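Local coordinates for dTDP-4-dehydrorhamnose 3,5-epimerase (Elizabethkingia anophelis NUHP1, PDB 6C46) that catalyses the epimerisation of dTDP-4-dehydro-6-deoxyglucose at C3' and C5' of the sugar, a step in dTDP-L-rhamnose biosynthesis, at the interface of chains A and B. Coordinates in Å, arbitrary orientation; residue numbers count along the deposited sequence, not the author numbering. Chains: chain A/B, dTDP-4-dehydrorhamnose 3,5-epimerase.

Contact 1: the interface of chains A and B. Residues chain A 31-35; chain B 58-61, 67, 137.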
loop_
_atom_site.group_PDB
_atom_site.type_symbol
_atom_site.label_atom_id
_atom_site.label_comp_id
_atom_site.label_asym_id
_atom_site.label_seq_id
_atom_site.Cartn_x
_atom_site.Cartn_y
_atom_site.Cartn_z
ATOM N N ARG A 31 -2.166 -6.607 -21.449
ATOM C CA ARG A 31 -1.292 -5.544 -20.975
ATOM C C ARG A 31 -0.508 -5.910 -19.716
ATOM O O ARG A 31 0.471 -5.225 -19.402
ATOM C CB ARG A 31 -2.134 -4.295 -20.694
ATOM N N GLY A 32 -0.844 -7.007 -19.036
ATOM C CA GLY A 32 -0.214 -7.257 -17.750
ATOM C C GLY A 32 -1.105 -8.050 -16.812
ATOM O O GLY A 32 -1.585 -9.130 -17.167
ATOM N N TYR A 33 -1.344 -7.518 -15.611
ATOM C CA TYR A 33 -2.215 -8.178 -14.644
ATOM C C TYR A 33 -2.848 -7.127 -13.740
ATOM O O TYR A 33 -2.432 -5.967 -13.706
ATOM C CB TYR A 33 -1.465 -9.229 -13.804
ATOM C CG TYR A 33 -0.372 -8.711 -12.867
ATOM C CD1 TYR A 33 -0.687 -7.935 -11.755
ATOM C CD2 TYR A 33 0.961 -9.074 -13.045
ATOM C CE1 TYR A 33 0.294 -7.471 -10.892
ATOM C CE2 TYR A 33 1.959 -8.624 -12.159
ATOM C CZ TYR A 33 1.614 -7.829 -11.091
ATOM O OH TYR A 33 2.574 -7.351 -10.216
ATOM N N PHE A 34 -3.856 -7.553 -12.988
ATOM C CA PHE A 34 -4.446 -6.698 -11.972
ATOM C C PHE A 34 -4.966 -7.578 -10.855
ATOM O O PHE A 34 -5.335 -8.730 -11.091
ATOM C CB PHE A 34 -5.591 -5.855 -12.540
ATOM N N TYR A 35 -5.005 -7.024 -9.640
ATOM C CA TYR A 35 -5.633 -7.720 -8.526
ATOM C C TYR A 35 -6.020 -6.725 -7.448
ATOM O O TYR A 35 -5.455 -5.627 -7.350
ATOM C CB TYR A 35 -4.750 -8.827 -7.922
ATOM C CG TYR A 35 -3.430 -8.422 -7.284
ATOM C CD1 TYR A 35 -3.305 -8.371 -5.899
ATOM C CD2 TYR A 35 -2.283 -8.186 -8.061
ATOM C CE1 TYR A 35 -2.080 -8.056 -5.291
ATOM C CE2 TYR A 35 -1.046 -7.871 -7.456
ATOM C CZ TYR A 35 -0.967 -7.796 -6.080
ATOM O OH TYR A 35 0.234 -7.496 -5.475
ATOM N N ILE B 58 -3.805 -3.193 -7.264
ATOM C CA ILE B 58 -2.509 -3.239 -7.931
ATOM C C ILE B 58 -2.739 -3.609 -9.389
ATOM O O ILE B 58 -3.543 -4.499 -9.692
ATOM C CB ILE B 58 -1.578 -4.273 -7.264
ATOM C CG1 ILE B 58 -1.341 -3.921 -5.786
ATOM C CG2 ILE B 58 -0.272 -4.421 -8.045
ATOM C CD1 ILE B 58 -0.482 -2.683 -5.555
ATOM N N SER B 59 -2.030 -2.936 -10.297
ATOM C CA SER B 59 -1.984 -3.384 -11.675
ATOM C C SER B 59 -0.558 -3.273 -12.190
ATOM O O SER B 59 0.220 -2.415 -11.758
ATOM C CB SER B 59 -2.944 -2.594 -12.576
ATOM O OG SER B 59 -2.542 -1.252 -12.688
ATOM N N LYS B 60 -0.218 -4.169 -13.099
ATOM C CA LYS B 60 1.043 -4.101 -13.820
ATOM C C LYS B 60 0.740 -4.041 -15.307
ATOM O O LYS B 60 -0.010 -4.883 -15.819
ATOM C CB LYS B 60 1.942 -5.303 -13.529
ATOM C CG LYS B 60 3.184 -5.296 -14.424
ATOM C CD LYS B 60 4.274 -6.255 -13.952
ATOM C CE LYS B 60 5.383 -6.349 -15.007
ATOM N NZ LYS B 60 6.462 -7.316 -14.664
ATOM N N SER B 61 1.346 -3.086 -16.012
ATOM C CA SER B 61 1.046 -2.941 -17.435
ATOM C C SER B 61 2.295 -2.540 -18.211
ATOM O O SER B 61 3.282 -2.072 -17.640
ATOM C CB SER B 61 -0.072 -1.916 -17.665
ATOM O OG SER B 61 -0.897 -1.814 -16.517
ATOM N N ARG B 67 -5.030 3.918 -19.345
ATOM C CA ARG B 67 -6.318 3.572 -18.751
ATOM C C ARG B 67 -6.977 4.849 -18.257
ATOM O O ARG B 67 -6.382 5.567 -17.450
ATOM C CB ARG B 67 -6.142 2.598 -17.580
ATOM C CG ARG B 67 -5.266 1.378 -17.865
ATOM C CD ARG B 67 -6.073 0.097 -17.720
ATOM N NE ARG B 67 -5.260 -1.117 -17.784
ATOM C CZ ARG B 67 -4.508 -1.564 -16.785
ATOM N NH1 ARG B 67 -4.439 -0.887 -15.644
ATOM N NH2 ARG B 67 -3.812 -2.676 -16.934
ATOM N N VAL B 137 4.304 -0.914 -12.319
ATOM C CA VAL B 137 3.355 -1.409 -11.326
ATOM C C VAL B 137 2.708 -0.205 -10.658
ATOM O O VAL B 137 3.406 0.666 -10.119
ATOM C CB VAL B 137 4.034 -2.333 -10.311
ATOM C CG1 VAL B 137 3.065 -2.713 -9.205
ATOM C CG2 VAL B 137 4.527 -3.592 -11.022
#
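Strand 32-39 of chain A runs antiparallel along the edge of strand 55-62 of chain B, so that a strand of one subunit extends a sheet of the other; this exchange is typical of the RmlC-type cupin homodimer. Backbone hydrogen bonds join the strands in reciprocal pairs. In the first, the amide N of A:Tyr33 donates to O of B:Lys60 at 3.0 Å, lying in the plane of that carbonyl. The amide N of B:Lys60 returns to O of A:Tyr33 at 2.9 Å, from above the carbonyl plane. In the second pair the donors lie more nearly along the C=O axis: N of A:Tyr35 meets O of B:Ile58 at 2.9 Å, and N of B:Ile58 answers to O of A:Tyr35 at the same length.

Both tyrosines hold CG in the crowded position between backbone N and carbonyl carbon (chi1 65° for A:Tyr33, 63° for A:Tyr35), which swings each ring over its cross-strand neighbour. The aliphatic part of B:Lys60 crosses the A:Tyr33 ring obliquely, its CB over the face, 3.6 Å from the centroid and offset toward the rim. With CG anti to the backbone N and the chain extended, CD reaches CE2 of A:Tyr33 at 3.8 Å and the chain carries NZ, the terminal amine, past the ring. A long lysine thus suits the place, lending methylenes to an aromatic face. B:Ile58 lies alongside A:Tyr35, pointing the same way; its CB sits over the ring face toward the rim, and its CG2 methyl touches CE2 of A:Tyr35 at 3.6 Å. Beta-branching provides this broad apolar surface. CE1 of A:Tyr33 lies at the edge of the A:Tyr35 ring, in its plane, so the two aromatic side chains form a continuous row. A:Gly32, bridging to B:Ser61, has a positive phi and a negative psi, a conformation readily adopted without a side chain.

Contact 2: the interface of chains A and B. Residues chain A 53-57, 145; chain B 36-40, 141.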
loop_
_atom_site.group_PDB
_atom_site.type_symbol
_atom_site.label_atom_id
_atom_site.label_comp_id
_atom_site.label_asym_id
_atom_site.label_seq_id
_atom_site.Cartn_x
_atom_site.Cartn_y
_atom_site.Cartn_z
ATOM N N PHE A 53 -6.923 0.039 8.526
ATOM C CA PHE A 53 -5.524 0.443 8.650
ATOM C C PHE A 53 -5.382 1.955 8.509
ATOM O O PHE A 53 -6.065 2.572 7.686
ATOM C CB PHE A 53 -4.677 -0.300 7.617
ATOM C CG PHE A 53 -4.624 -1.786 7.911
ATOM C CD1 PHE A 53 -3.703 -2.296 8.810
ATOM C CD2 PHE A 53 -5.580 -2.635 7.378
ATOM C CE1 PHE A 53 -3.693 -3.662 9.134
ATOM C CE2 PHE A 53 -5.585 -4.007 7.688
ATOM C CZ PHE A 53 -4.629 -4.517 8.565
ATOM N N VAL A 54 -4.508 2.543 9.335
ATOM C CA VAL A 54 -4.407 3.993 9.486
ATOM C C VAL A 54 -3.032 4.535 9.124
ATOM O O VAL A 54 -2.848 5.767 9.097
ATOM C CB VAL A 54 -4.751 4.436 10.928
ATOM C CG1 VAL A 54 -6.183 4.056 11.298
ATOM C CG2 VAL A 54 -3.750 3.844 11.916
ATOM N N GLN A 55 -2.049 3.677 8.896
ATOM C CA GLN A 55 -0.696 4.126 8.651
ATOM C C GLN A 55 -0.038 3.113 7.727
ATOM O O GLN A 55 -0.256 1.907 7.871
ATOM C CB GLN A 55 0.093 4.222 9.951
ATOM C CG GLN A 55 1.528 4.556 9.726
ATOM C CD GLN A 55 2.372 4.313 10.944
ATOM O OE1 GLN A 55 2.573 3.168 11.350
ATOM N NE2 GLN A 55 2.880 5.385 11.534
ATOM N N ASP A 56 0.742 3.600 6.774
ATOM C CA ASP A 56 1.511 2.754 5.864
ATOM C C ASP A 56 2.971 3.161 5.949
ATOM O O ASP A 56 3.280 4.353 5.861
ATOM C CB ASP A 56 1.035 2.903 4.411
ATOM C CG ASP A 56 -0.448 2.629 4.247
ATOM O OD1 ASP A 56 -1.070 2.114 5.200
ATOM O OD2 ASP A 56 -0.997 2.936 3.168
ATOM N N ASN A 57 3.865 2.172 6.082
ATOM C CA ASN A 57 5.291 2.417 6.244
ATOM C C ASN A 57 6.056 1.605 5.212
ATOM O O ASN A 57 5.648 0.497 4.850
ATOM C CB ASN A 57 5.767 2.018 7.650
ATOM C CG ASN A 57 4.898 2.612 8.742
ATOM O OD1 ASN A 57 5.047 3.772 9.075
ATOM N ND2 ASN A 57 3.986 1.805 9.306
ATOM N N PHE A 145 -1.599 3.794 15.645
ATOM C CA PHE A 145 -0.573 4.798 15.394
ATOM C C PHE A 145 0.689 4.524 16.213
ATOM O O PHE A 145 0.667 3.853 17.254
ATOM C CB PHE A 145 -1.137 6.190 15.700
ATOM C CG PHE A 145 -2.304 6.565 14.815
ATOM C CD1 PHE A 145 -2.093 6.889 13.478
ATOM C CD2 PHE A 145 -3.601 6.569 15.310
ATOM C CE1 PHE A 145 -3.164 7.216 12.635
ATOM C CE2 PHE A 145 -4.684 6.888 14.488
ATOM C CZ PHE A 145 -4.456 7.222 13.143
ATOM N N GLU B 36 7.443 7.003 6.418
ATOM C CA GLU B 36 6.006 6.852 6.610
ATOM C C GLU B 36 5.316 7.288 5.330
ATOM O O GLU B 36 5.280 8.481 4.999
ATOM C CB GLU B 36 5.511 7.685 7.784
ATOM C CG GLU B 36 4.033 7.507 8.065
ATOM C CD GLU B 36 3.555 8.419 9.188
ATOM O OE1 GLU B 36 3.558 9.660 9.002
ATOM O OE2 GLU B 36 3.237 7.889 10.273
ATOM N N LYS B 37 4.761 6.319 4.613
ATOM C CA LYS B 37 4.127 6.614 3.339
ATOM C C LYS B 37 2.810 7.339 3.543
ATOM O O LYS B 37 2.507 8.290 2.832
ATOM C CB LYS B 37 3.902 5.310 2.561
ATOM C CG LYS B 37 3.296 5.497 1.174
ATOM C CD LYS B 37 3.430 4.199 0.341
ATOM C CE LYS B 37 2.697 4.358 -0.992
ATOM N NZ LYS B 37 2.969 3.202 -1.912
ATOM N N TYR B 38 2.022 6.925 4.528
ATOM C CA TYR B 38 0.706 7.521 4.694
ATOM C C TYR B 38 0.312 7.442 6.160
ATOM O O TYR B 38 0.657 6.484 6.855
ATOM C CB TYR B 38 -0.357 6.805 3.844
ATOM C CG TYR B 38 -1.742 7.373 4.045
ATOM C CD1 TYR B 38 -2.077 8.625 3.533
ATOM C CD2 TYR B 38 -2.701 6.677 4.768
ATOM C CE1 TYR B 38 -3.352 9.180 3.736
ATOM C CE2 TYR B 38 -3.983 7.213 4.981
ATOM C CZ TYR B 38 -4.304 8.455 4.450
ATOM O OH TYR B 38 -5.562 8.986 4.688
ATOM N N ASN B 39 -0.430 8.448 6.618
ATOM C CA ASN B 39 -0.911 8.488 7.998
ATOM C C ASN B 39 -2.287 9.136 7.961
ATOM O O ASN B 39 -2.401 10.313 7.606
ATOM C CB ASN B 39 0.069 9.273 8.893
ATOM C CG ASN B 39 -0.405 9.378 10.353
ATOM O OD1 ASN B 39 -1.543 9.767 10.609
ATOM N ND2 ASN B 39 0.482 9.048 11.316
ATOM N N GLU B 40 -3.326 8.376 8.313
ATOM C CA GLU B 40 -4.698 8.871 8.179
ATOM C C GLU B 40 -4.952 10.093 9.059
ATOM O O GLU B 40 -5.661 11.021 8.662
ATOM C CB GLU B 40 -5.675 7.755 8.546
ATOM C CG GLU B 40 -7.120 8.218 8.706
ATOM C CD GLU B 40 -8.074 7.040 8.961
ATOM O OE1 GLU B 40 -7.912 5.949 8.371
ATOM O OE2 GLU B 40 -8.921 7.172 9.848
ATOM N N LYS B 141 -5.182 3.154 -3.814
ATOM C CA LYS B 141 -6.069 2.956 -2.680
ATOM C C LYS B 141 -7.314 3.784 -2.912
ATOM O O LYS B 141 -7.226 4.932 -3.359
ATOM C CB LYS B 141 -5.404 3.380 -1.365
ATOM C CG LYS B 141 -3.966 2.889 -1.246
ATOM C CD LYS B 141 -3.459 2.900 0.178
ATOM C CE LYS B 141 -3.564 4.248 0.831
ATOM N NZ LYS B 141 -3.627 4.071 2.314
HETATM O O HOH W 1 -6.717 4.685 5.954
#
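The end of the intersubunit sheet of this cupin-family epimerase is formed where strand 55-62 of chain A, with the loop before it, pairs antiparallel with strand 33-39 of chain B and the start of helix 40-47. O of A:Val54 accepts the amide N of B:Glu40 at 2.8 Å, in the carbonyl plane, anchoring the first turn of that helix. O of A:Asp56 accepts two amides: N of B:Tyr38 meets a lone pair of that O, in the carbonyl plane, by a longer but straighter bond of 3.2 Å. N of B:Lys37 comes to O of A:Asp56 from above the plane, short at 2.8 Å but bent.

A:Gln55, extended with CG anti to the backbone N (chi1 175°), crosses B:Glu36 at about a right angle. Its amide NE2 donates to the anti lone pair of carboxylate OE2 of B:Glu36 at 2.8 Å, the two planes 55° apart. B:Asn39 ND2 reaches the same oxygen from above the carboxylate plane. A:Asn57 ND2 meets OE1 of A:Gln55 at 2.8 Å from well above the amide plane; with the NE2 bond it holds the amide's rotation. Glutamine suits this relay because it both donates and accepts.

Tip to tip, NZ of B:Lys141 forms a salt bridge with the syn lone pair of A:Asp56 OD2 at 3.0 Å, although both residues are poorly ordered. A water links O of A:Phe53 to OE1 of the calcium-binding B:Glu40. The rim of A:Phe145 brings CE1 within 3.6 Å of B:Asn39 OD1.

The centres of contact 1 and contact 2 lie about 23 Å apart, yet both use the same two elements, strand 32-39 (33-39 in chain B) and strand 55-62, with the chains exchanged. Two-fold symmetry gives each contact a twin, so every subunit both offers its strand 32-39 and receives its partner's. Contact 2 lies on the other strand pairing, and the symmetry twin of contact 1 continues directly into it, which fits the homodimer assigned to the protein. Contact 1 is centred about 8 Å from B:Tyr140 and contact 2 about 6 Å from A:Tyr140, the predicted proton donors, so dimerisation may help shape both active sites.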